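Local coordinates for effector protein Lem4 (lpg1101) (Legionella pneumophila subsp. pneumophila, PDB 6CGK) that dephosphorylates phosphotyrosine as a membrane-associated effector, through a magnesium-dependent haloacid dehalogenase (HAD) domain crystallised here as an inactive mutant with phosphate bound, at residues 146-158 with 186-199. The protein carries 1 engineered substitution. Sequence-based numbering, arbitrary orientation.
With MG (magnesium ion), chain C.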
ATOM      1  N   LEU A 146       5.149   9.236 -14.824  1.00 30.43           N
ATOM      2  CA  LEU A 146       5.969  10.409 -15.074  1.00 27.56           C
ATOM      3  C   LEU A 146       6.630  10.827 -13.773  1.00 32.86           C
ATOM      4  O   LEU A 146       6.120  10.540 -12.692  1.00 33.61           O
ATOM      5  CB  LEU A 146       5.125  11.584 -15.598  1.00 29.95           C
ATOM      6  CG  LEU A 146       4.584  11.487 -17.005  1.00 33.45           C
ATOM      7  CD1 LEU A 146       3.614  12.640 -17.261  1.00 45.02           C
ATOM      8  CD2 LEU A 146       5.732  11.584 -17.978  1.00 39.73           C
ATOM      9  N   PRO A 147       7.754  11.529 -13.849  1.00 30.63           N
ATOM     10  CA  PRO A 147       8.390  12.024 -12.622  1.00 31.34           C
ATOM     11  C   PRO A 147       7.463  12.945 -11.855  1.00 35.78           C
ATOM     12  O   PRO A 147       6.626  13.639 -12.430  1.00 34.02           O
ATOM     13  CB  PRO A 147       9.614  12.797 -13.135  1.00 32.89           C
ATOM     14  CG  PRO A 147       9.418  12.941 -14.561  1.00 38.93           C
ATOM     15  CD  PRO A 147       8.513  11.880 -15.053  1.00 30.53           C
ATOM     16  N   GLY A 148       7.683  13.000 -10.556  1.00 35.61           N
ATOM     17  CA  GLY A 148       6.871  13.839  -9.686  1.00 33.89           C
ATOM     18  C   GLY A 148       7.063  13.399  -8.239  1.00 35.35           C
ATOM     19  O   GLY A 148       8.133  12.933  -7.859  1.00 36.57           O
ATOM     20  N   PHE A 149       6.003  13.518  -7.462  1.00 33.13           N
ATOM     21  CA  PHE A 149       6.099  13.259  -6.037  1.00 30.94           C
ATOM     22  C   PHE A 149       6.045  11.768  -5.755  1.00 34.20           C
ATOM     23  O   PHE A 149       5.278  11.033  -6.381  1.00 33.37           O
ATOM     24  CB  PHE A 149       4.964  13.977  -5.301  1.00 35.96           C
ATOM     25  CG  PHE A 149       4.930  13.707  -3.834  1.00 40.87           C
ATOM     26  CD1 PHE A 149       5.882  14.249  -2.986  1.00 42.65           C
ATOM     27  CD2 PHE A 149       3.930  12.920  -3.294  1.00 38.24           C
ATOM     28  CE1 PHE A 149       5.833  14.001  -1.607  1.00 44.82           C
ATOM     29  CE2 PHE A 149       3.875  12.660  -1.914  1.00 41.74           C
ATOM     30  CZ  PHE A 149       4.826  13.211  -1.076  1.00 38.71           C
ATOM     31  N   ARG A 150       6.876  11.319  -4.817  1.00 31.58           N
ATOM     32  CA  ARG A 150       6.887   9.921  -4.389  1.00 31.19           C
ATOM     33  C   ARG A 150       6.889   9.853  -2.872  1.00 34.43           C
ATOM     34  O   ARG A 150       7.751  10.451  -2.215  1.00 33.87           O
ATOM     35  CB  ARG A 150       8.110   9.147  -4.930  1.00 29.10           C
ATOM     36  CG  ARG A 150       8.167   8.979  -6.448  1.00 30.49           C
ATOM     37  CD  ARG A 150       6.973   8.161  -6.979  1.00 29.13           C
ATOM     38  NE  ARG A 150       7.067   7.976  -8.444  1.00 28.10           N
ATOM     39  CZ  ARG A 150       6.635   8.865  -9.344  1.00 28.88           C
ATOM     40  NH1 ARG A 150       6.078  10.010  -8.948  1.00 29.91           N
ATOM     41  NH2 ARG A 150       6.743   8.607 -10.644  1.00 30.27           N
ATOM     42  N   LEU A 151       5.933   9.108  -2.325  1.00 30.28           N
ATOM     43  CA  LEU A 151       5.881   8.800  -0.904  1.00 30.67           C
ATOM     44  C   LEU A 151       6.052   7.295  -0.756  1.00 31.68           C
ATOM     45  O   LEU A 151       5.406   6.529  -1.480  1.00 34.22           O
ATOM     46  CB  LEU A 151       4.552   9.265  -0.284  1.00 35.04           C
ATOM     47  CG  LEU A 151       4.284   8.847   1.167  1.00 38.33           C
ATOM     48  CD1 LEU A 151       5.349   9.385   2.115  1.00 43.81           C
ATOM     49  CD2 LEU A 151       2.894   9.296   1.603  1.00 42.06           C
ATOM     50  N   ILE A 152       6.949   6.873   0.139  1.00 30.76           N
ATOM     51  CA  ILE A 152       7.213   5.455   0.396  1.00 30.77           C
ATOM     52  C   ILE A 152       7.162   5.249   1.890  1.00 33.01           C
ATOM     53  O   ILE A 152       7.899   5.915   2.628  1.00 31.15           O
ATOM     54  CB  ILE A 152       8.591   5.010  -0.119  1.00 29.08           C
ATOM     55  CG1 ILE A 152       8.710   5.193  -1.626  1.00 34.42           C
ATOM     56  CG2 ILE A 152       8.898   3.566   0.343  1.00 38.23           C
ATOM     57  CD1 ILE A 152      10.139   4.881  -2.130  1.00 34.77           C
ATOM     58  N   CYS A 153       6.312   4.326   2.332  1.00 29.81           N
ATOM     59  CA  CYS A 153       6.227   3.932   3.734  1.00 34.48           C
ATOM     60  C   CYS A 153       6.468   2.435   3.871  1.00 30.31           C
ATOM     61  O   CYS A 153       5.814   1.630   3.194  1.00 31.91           O
ATOM     62  CB  CYS A 153       4.861   4.288   4.322  1.00 30.77           C
ATOM     63  SG  CYS A 153       4.579   6.052   4.306  1.00 35.31           S
ATOM     64  N   ASP A 154       7.409   2.063   4.743  1.00 31.46           N
ATOM     65  CA  ASP A 154       7.670   0.661   5.037  1.00 33.18           C
ATOM     66  C   ASP A 154       8.117   0.539   6.486  1.00 35.54           C
ATOM     67  O   ASP A 154       8.839   1.400   6.993  1.00 37.90           O
ATOM     68  CB  ASP A 154       8.735   0.095   4.093  1.00 38.87           C
ATOM     69  CG  ASP A 154       8.623  -1.398   3.907  1.00 35.70           C
ATOM     70  OD1 ASP A 154       8.409  -2.118   4.901  1.00 36.99           O
ATOM     71  OD2 ASP A 154       8.760  -1.855   2.755  1.00 37.72           O
ATOM     72  N   ASP A 155       7.678  -0.528   7.154  1.00 32.04           N
ATOM     73  CA  ASP A 155       8.143  -0.792   8.512  1.00 33.87           C
ATOM     74  C   ASP A 155       9.457  -1.572   8.546  1.00 39.96           C
ATOM     75  O   ASP A 155      10.088  -1.656   9.607  1.00 40.10           O
ATOM     76  CB  ASP A 155       7.096  -1.566   9.293  1.00 31.54           C
ATOM     77  CG  ASP A 155       6.810  -2.916   8.674  1.00 31.76           C
ATOM     78  OD1 ASP A 155       6.488  -2.925   7.476  1.00 33.80           O
ATOM     79  OD2 ASP A 155       6.916  -3.952   9.370  1.00 36.51           O
ATOM     80  N   ASP A 156       9.853  -2.177   7.433  1.00 47.42           N
ATOM     81  CA  ASP A 156      11.122  -2.882   7.327  1.00 52.79           C
ATOM     82  C   ASP A 156      12.090  -1.932   6.623  1.00 55.50           C
ATOM     83  O   ASP A 156      11.902  -1.608   5.443  1.00 46.30           O
ATOM     84  CB  ASP A 156      10.938  -4.197   6.569  1.00 48.30           C
ATOM     85  CG  ASP A 156      12.150  -5.111   6.666  1.00 64.77           C
ATOM     86  OD1 ASP A 156      13.283  -4.594   6.672  1.00 69.52           O
ATOM     87  OD2 ASP A 156      11.968  -6.347   6.736  1.00 63.88           O
ATOM     88  N   GLU A 157      13.092  -1.437   7.360  1.00 51.90           N
ATOM     89  CA  GLU A 157      13.980  -0.419   6.789  1.00 61.88           C
ATOM     90  C   GLU A 157      14.623  -0.917   5.502  1.00 60.16           C
ATOM     91  O   GLU A 157      14.727  -0.175   4.518  1.00 60.91           O
ATOM     92  CB  GLU A 157      15.056  -0.019   7.798  1.00 63.13           C
ATOM     93  CG  GLU A 157      15.896   1.169   7.357  1.00 72.00           C
ATOM     94  CD  GLU A 157      17.064   1.433   8.289  1.00 80.03           C
ATOM     95  OE1 GLU A 157      17.266   0.634   9.229  1.00 86.04           O
ATOM     96  OE2 GLU A 157      17.780   2.434   8.082  1.00 81.57           O
ATOM     97  N   VAL A 158      15.042  -2.180   5.493  1.00 62.36           N
ATOM     98  CA  VAL A 158      15.646  -2.788   4.312  1.00 62.97           C
ATOM     99  C   VAL A 158      14.672  -2.771   3.143  1.00 60.29           C
ATOM    100  O   VAL A 158      15.001  -2.311   2.043  1.00 57.91           O
ATOM    101  CB  VAL A 158      16.102  -4.218   4.641  1.00 56.32           C
ATOM    102  CG1 VAL A 158      16.543  -4.940   3.387  1.00 55.08           C
ATOM    103  CG2 VAL A 158      17.196  -4.162   5.657  1.00 58.05           C
ATOM    104  N   PHE A 186       3.352   5.304  12.419  1.00 45.89           N
ATOM    105  CA  PHE A 186       3.362   6.136  11.220  1.00 42.73           C
ATOM    106  C   PHE A 186       2.467   7.360  11.400  1.00 46.94           C
ATOM    107  O   PHE A 186       1.365   7.264  11.946  1.00 47.06           O
ATOM    108  CB  PHE A 186       2.900   5.326  10.013  1.00 39.72           C
ATOM    109  CG  PHE A 186       3.882   4.280   9.582  1.00 44.05           C
ATOM    110  CD1 PHE A 186       3.907   3.040  10.189  1.00 47.36           C
ATOM    111  CD2 PHE A 186       4.790   4.546   8.573  1.00 42.22           C
ATOM    112  CE1 PHE A 186       4.819   2.080   9.794  1.00 46.37           C
ATOM    113  CE2 PHE A 186       5.705   3.588   8.169  1.00 39.01           C
ATOM    114  CZ  PHE A 186       5.718   2.356   8.781  1.00 45.03           C
ATOM    115  N   LYS A 187       2.944   8.514  10.927  1.00 43.06           N
ATOM    116  CA  LYS A 187       2.237   9.784  11.112  1.00 45.50           C
ATOM    117  C   LYS A 187       1.457  10.129   9.843  1.00 46.56           C
ATOM    118  O   LYS A 187       1.787  11.050   9.087  1.00 43.04           O
ATOM    119  CB  LYS A 187       3.228  10.885  11.492  1.00 46.13           C
ATOM    120  CG  LYS A 187       4.376  10.389  12.370  1.00 56.27           C
ATOM    121  CD  LYS A 187       4.601  11.274  13.582  1.00 59.81           C
ATOM    122  N   TRP A 188       0.395   9.350   9.615  1.00 43.71           N
ATOM    123  CA  TRP A 188      -0.349   9.449   8.359  1.00 40.24           C
ATOM    124  C   TRP A 188      -0.889  10.856   8.129  1.00 46.62           C
ATOM    125  O   TRP A 188      -0.882  11.353   6.995  1.00 42.26           O
ATOM    126  CB  TRP A 188      -1.479   8.417   8.346  1.00 39.65           C
ATOM    127  CG  TRP A 188      -0.960   7.015   8.417  1.00 41.88           C
ATOM    128  CD1 TRP A 188      -1.005   6.171   9.492  1.00 48.75           C
ATOM    129  CD2 TRP A 188      -0.286   6.298   7.375  1.00 35.94           C
ATOM    130  NE1 TRP A 188      -0.408   4.961   9.181  1.00 37.98           N
ATOM    131  CE2 TRP A 188       0.037   5.016   7.885  1.00 36.01           C
ATOM    132  CE3 TRP A 188       0.056   6.605   6.053  1.00 34.58           C
ATOM    133  CZ2 TRP A 188       0.696   4.052   7.120  1.00 37.89           C
ATOM    134  CZ3 TRP A 188       0.703   5.654   5.299  1.00 38.86           C
ATOM    135  CH2 TRP A 188       1.022   4.393   5.830  1.00 33.60           C
ATOM    136  N   GLY A 189      -1.345  11.523   9.191  1.00 43.27           N
ATOM    137  CA  GLY A 189      -1.810  12.894   9.043  1.00 44.90           C
ATOM    138  C   GLY A 189      -0.737  13.820   8.503  1.00 44.74           C
ATOM    139  O   GLY A 189      -1.006  14.662   7.641  1.00 44.60           O
ATOM    140  N   GLU A 190       0.495  13.677   8.997  1.00 50.54           N
ATOM    141  CA  GLU A 190       1.608  14.457   8.459  1.00 45.37           C
ATOM    142  C   GLU A 190       1.921  14.068   7.021  1.00 42.31           C
ATOM    143  O   GLU A 190       2.288  14.925   6.207  1.00 44.64           O
ATOM    144  CB  GLU A 190       2.839  14.285   9.341  1.00 46.51           C
ATOM    145  CG  GLU A 190       2.757  15.083  10.624  1.00 61.65           C
ATOM    146  CD  GLU A 190       3.980  14.910  11.504  1.00 71.98           C
ATOM    147  OE1 GLU A 190       3.814  14.727  12.733  1.00 74.79           O
ATOM    148  OE2 GLU A 190       5.108  14.955  10.967  1.00 74.01           O
ATOM    149  N   TYR A 191       1.794  12.783   6.685  1.00 42.92           N
ATOM    150  CA  TYR A 191       2.052  12.368   5.308  1.00 38.00           C
ATOM    151  C   TYR A 191       0.994  12.914   4.363  1.00 39.01           C
ATOM    152  O   TYR A 191       1.299  13.226   3.207  1.00 39.32           O
ATOM    153  CB  TYR A 191       2.116  10.843   5.186  1.00 38.03           C
ATOM    154  CG  TYR A 191       3.011  10.162   6.202  1.00 39.13           C
ATOM    155  CD1 TYR A 191       4.002  10.868   6.877  1.00 39.90           C
ATOM    156  CD2 TYR A 191       2.851   8.806   6.507  1.00 36.36           C
ATOM    157  CE1 TYR A 191       4.811  10.238   7.830  1.00 39.43           C
ATOM    158  CE2 TYR A 191       3.660   8.177   7.445  1.00 36.83           C
ATOM    159  CZ  TYR A 191       4.630   8.900   8.102  1.00 40.55           C
ATOM    160  OH  TYR A 191       5.421   8.280   9.051  1.00 46.80           O
ATOM    161  N   PHE A 192      -0.253  13.028   4.827  1.00 39.89           N
ATOM    162  CA  PHE A 192      -1.273  13.665   4.007  1.00 38.63           C
ATOM    163  C   PHE A 192      -0.909  15.114   3.753  1.00 41.66           C
ATOM    164  O   PHE A 192      -1.052  15.617   2.631  1.00 46.36           O
ATOM    165  CB  PHE A 192      -2.642  13.557   4.679  1.00 39.80           C
ATOM    166  CG  PHE A 192      -3.774  13.878   3.765  1.00 40.91           C
ATOM    167  CD1 PHE A 192      -4.159  12.985   2.782  1.00 48.62           C
ATOM    168  CD2 PHE A 192      -4.445  15.086   3.866  1.00 42.51           C
ATOM    169  CE1 PHE A 192      -5.195  13.289   1.918  1.00 42.67           C
ATOM    170  CE2 PHE A 192      -5.481  15.383   3.008  1.00 42.42           C
ATOM    171  CZ  PHE A 192      -5.856  14.472   2.041  1.00 40.78           C
ATOM    172  N   LYS A 193      -0.414  15.801   4.781  1.00 42.14           N
ATOM    173  CA  LYS A 193       0.044  17.164   4.574  1.00 47.62           C
ATOM    174  C   LYS A 193       1.171  17.199   3.544  1.00 49.12           C
ATOM    175  O   LYS A 193       1.217  18.099   2.699  1.00 47.65           O
ATOM    176  CB  LYS A 193       0.480  17.773   5.908  1.00 46.74           C
ATOM    177  CG  LYS A 193       1.001  19.186   5.779  1.00 54.22           C
ATOM    178  CD  LYS A 193       1.514  19.708   7.098  1.00 58.80           C
ATOM    179  CE  LYS A 193       0.422  19.757   8.142  1.00 60.68           C
ATOM    180  NZ  LYS A 193       0.741  20.836   9.112  1.00 65.96           N
ATOM    181  N   GLU A 194       2.066  16.202   3.576  1.00 44.90           N
ATOM    182  CA  GLU A 194       3.175  16.161   2.623  1.00 42.32           C
ATOM    183  C   GLU A 194       2.677  15.993   1.190  1.00 39.41           C
ATOM    184  O   GLU A 194       3.189  16.640   0.268  1.00 43.96           O
ATOM    185  CB  GLU A 194       4.150  15.029   2.978  1.00 43.29           C
ATOM    186  CG  GLU A 194       4.896  15.176   4.317  1.00 48.09           C
ATOM    187  CD  GLU A 194       5.900  14.035   4.576  1.00 58.20           C
ATOM    188  OE1 GLU A 194       5.776  12.951   3.948  1.00 45.54           O
ATOM    189  OE2 GLU A 194       6.813  14.224   5.416  1.00 62.34           O
ATOM    190  N   ILE A 195       1.687  15.121   0.973  1.00 37.93           N
ATOM    191  CA  ILE A 195       1.095  15.013  -0.361  1.00 37.53           C
ATOM    192  C   ILE A 195       0.577  16.373  -0.818  1.00 42.13           C
ATOM    193  O   ILE A 195       0.946  16.874  -1.885  1.00 39.51           O
ATOM    194  CB  ILE A 195      -0.029  13.967  -0.381  1.00 36.06           C
ATOM    195  CG1 ILE A 195       0.527  12.571  -0.129  1.00 34.63           C
ATOM    196  CG2 ILE A 195      -0.753  14.017  -1.710  1.00 41.02           C
ATOM    197  CD1 ILE A 195      -0.566  11.537   0.150  1.00 34.97           C
ATOM    198  N   LEU A 196      -0.290  16.992  -0.014  1.00 43.26           N
ATOM    199  CA  LEU A 196      -0.917  18.243  -0.433  1.00 42.03           C
ATOM    200  C   LEU A 196       0.113  19.347  -0.636  1.00 43.72           C
ATOM    201  O   LEU A 196      -0.040  20.197  -1.523  1.00 46.52           O
ATOM    202  CB  LEU A 196      -1.958  18.686   0.599  1.00 51.12           C
ATOM    203  CG  LEU A 196      -3.200  17.818   0.780  1.00 50.82           C
ATOM    204  CD1 LEU A 196      -4.196  18.543   1.677  1.00 47.69           C
ATOM    205  CD2 LEU A 196      -3.831  17.501  -0.560  1.00 51.32           C
ATOM    206  N   THR A 197       1.154  19.368   0.202  1.00 54.19           N
ATOM    207  CA  THR A 197       2.202  20.384   0.080  1.00 57.84           C
ATOM    208  C   THR A 197       3.035  20.211  -1.185  1.00 56.24           C
ATOM    209  O   THR A 197       3.595  21.188  -1.684  1.00 58.50           O
ATOM    210  CB  THR A 197       3.129  20.349   1.301  1.00 65.71           C
ATOM    211  OG1 THR A 197       2.365  20.563   2.498  1.00 67.26           O
ATOM    212  CG2 THR A 197       4.184  21.428   1.189  1.00 61.67           C
ATOM    213  N   ASN A 198       3.139  18.994  -1.716  1.00 48.79           N
ATOM    214  CA  ASN A 198       4.008  18.725  -2.852  1.00 50.03           C
ATOM    215  C   ASN A 198       3.268  18.411  -4.147  1.00 55.33           C
ATOM    216  O   ASN A 198       3.919  18.181  -5.166  1.00 57.09           O
ATOM    217  CB  ASN A 198       4.959  17.566  -2.528  1.00 57.40           C
ATOM    218  CG  ASN A 198       5.951  17.915  -1.441  1.00 57.78           C
ATOM    219  OD1 ASN A 198       7.009  18.469  -1.711  1.00 67.45           O
ATOM    220  ND2 ASN A 198       5.614  17.588  -0.204  1.00 55.05           N
ATOM    221  N   CYS A 199       1.936  18.378  -4.147  1.00 58.55           N
ATOM    222  CA  CYS A 199       1.156  18.022  -5.337  1.00 53.78           C
ATOM    223  C   CYS A 199       0.148  19.143  -5.582  1.00 52.84           C
ATOM    224  O   CYS A 199      -0.966  19.116  -5.050  1.00 51.92           O
ATOM    225  CB  CYS A 199       0.459  16.672  -5.178  1.00 52.54           C
ATOM    226  SG  CYS A 199       1.559  15.245  -4.882  1.00 52.85           S
TER
HETATM  227 MG    MG C 302       5.798  -4.730   6.276  1.00 34.34          MG
HETATM  228  O   HOH W   1       7.639  -4.751   5.302  1.00 33.97           O
HETATM  229  O   HOH W   2       6.464  -6.073   7.672  1.00 32.44           O
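The Phe149 ring and the Asn198 amide are nearly parallel, 9° apart, but displaced laterally from one another, and Asn198 CB approaches Phe149 CD1 obliquely at 3.5 Å. Phe149 CE2 reaches Ile195 CG1 at 3.8 Å, and Cys199 SG approaches the ring obliquely, 3.7 Å from Phe149 CB; Leu151 N lies over one face. With CG anti to the backbone N (chi1 177°), the ring is directed onto the last turn of the helix. There Asn198 ND2 donates to Glu194 O, 2.6 Å away and in the amide plane, which fixes the rotation of the amide.

At the other end, the Phe186 ring turns its edge to the chain: Asp154 O and Asp155 N lie near its plane, Asp154 O 3.7 Å from CZ. Cys153 SG makes oblique sulfur-aromatic contacts with both Trp188 and Tyr191, 4.6 Å from the Tyr191 ring centroid. Lys187 O sits over the centre of one Tyr191 face, while Tyr191 OH accepts from Lys187 N. Between these ends Leu151 CD2 meets Tyr191 CB at 4.0 Å; Glu194 OE1 bonds to His179.

Asp155, just past the strand, binds magnesium through OD1, together with OD1 of the engineered Asn23 and the backbone O of Asp25. Strand 150-154, flanked in the parallel Rossmann-like HAD sheet by 19-23 and 176-180, runs antiparallel (165°) to helix 188-198, while Ile152 packs against helix 157-169.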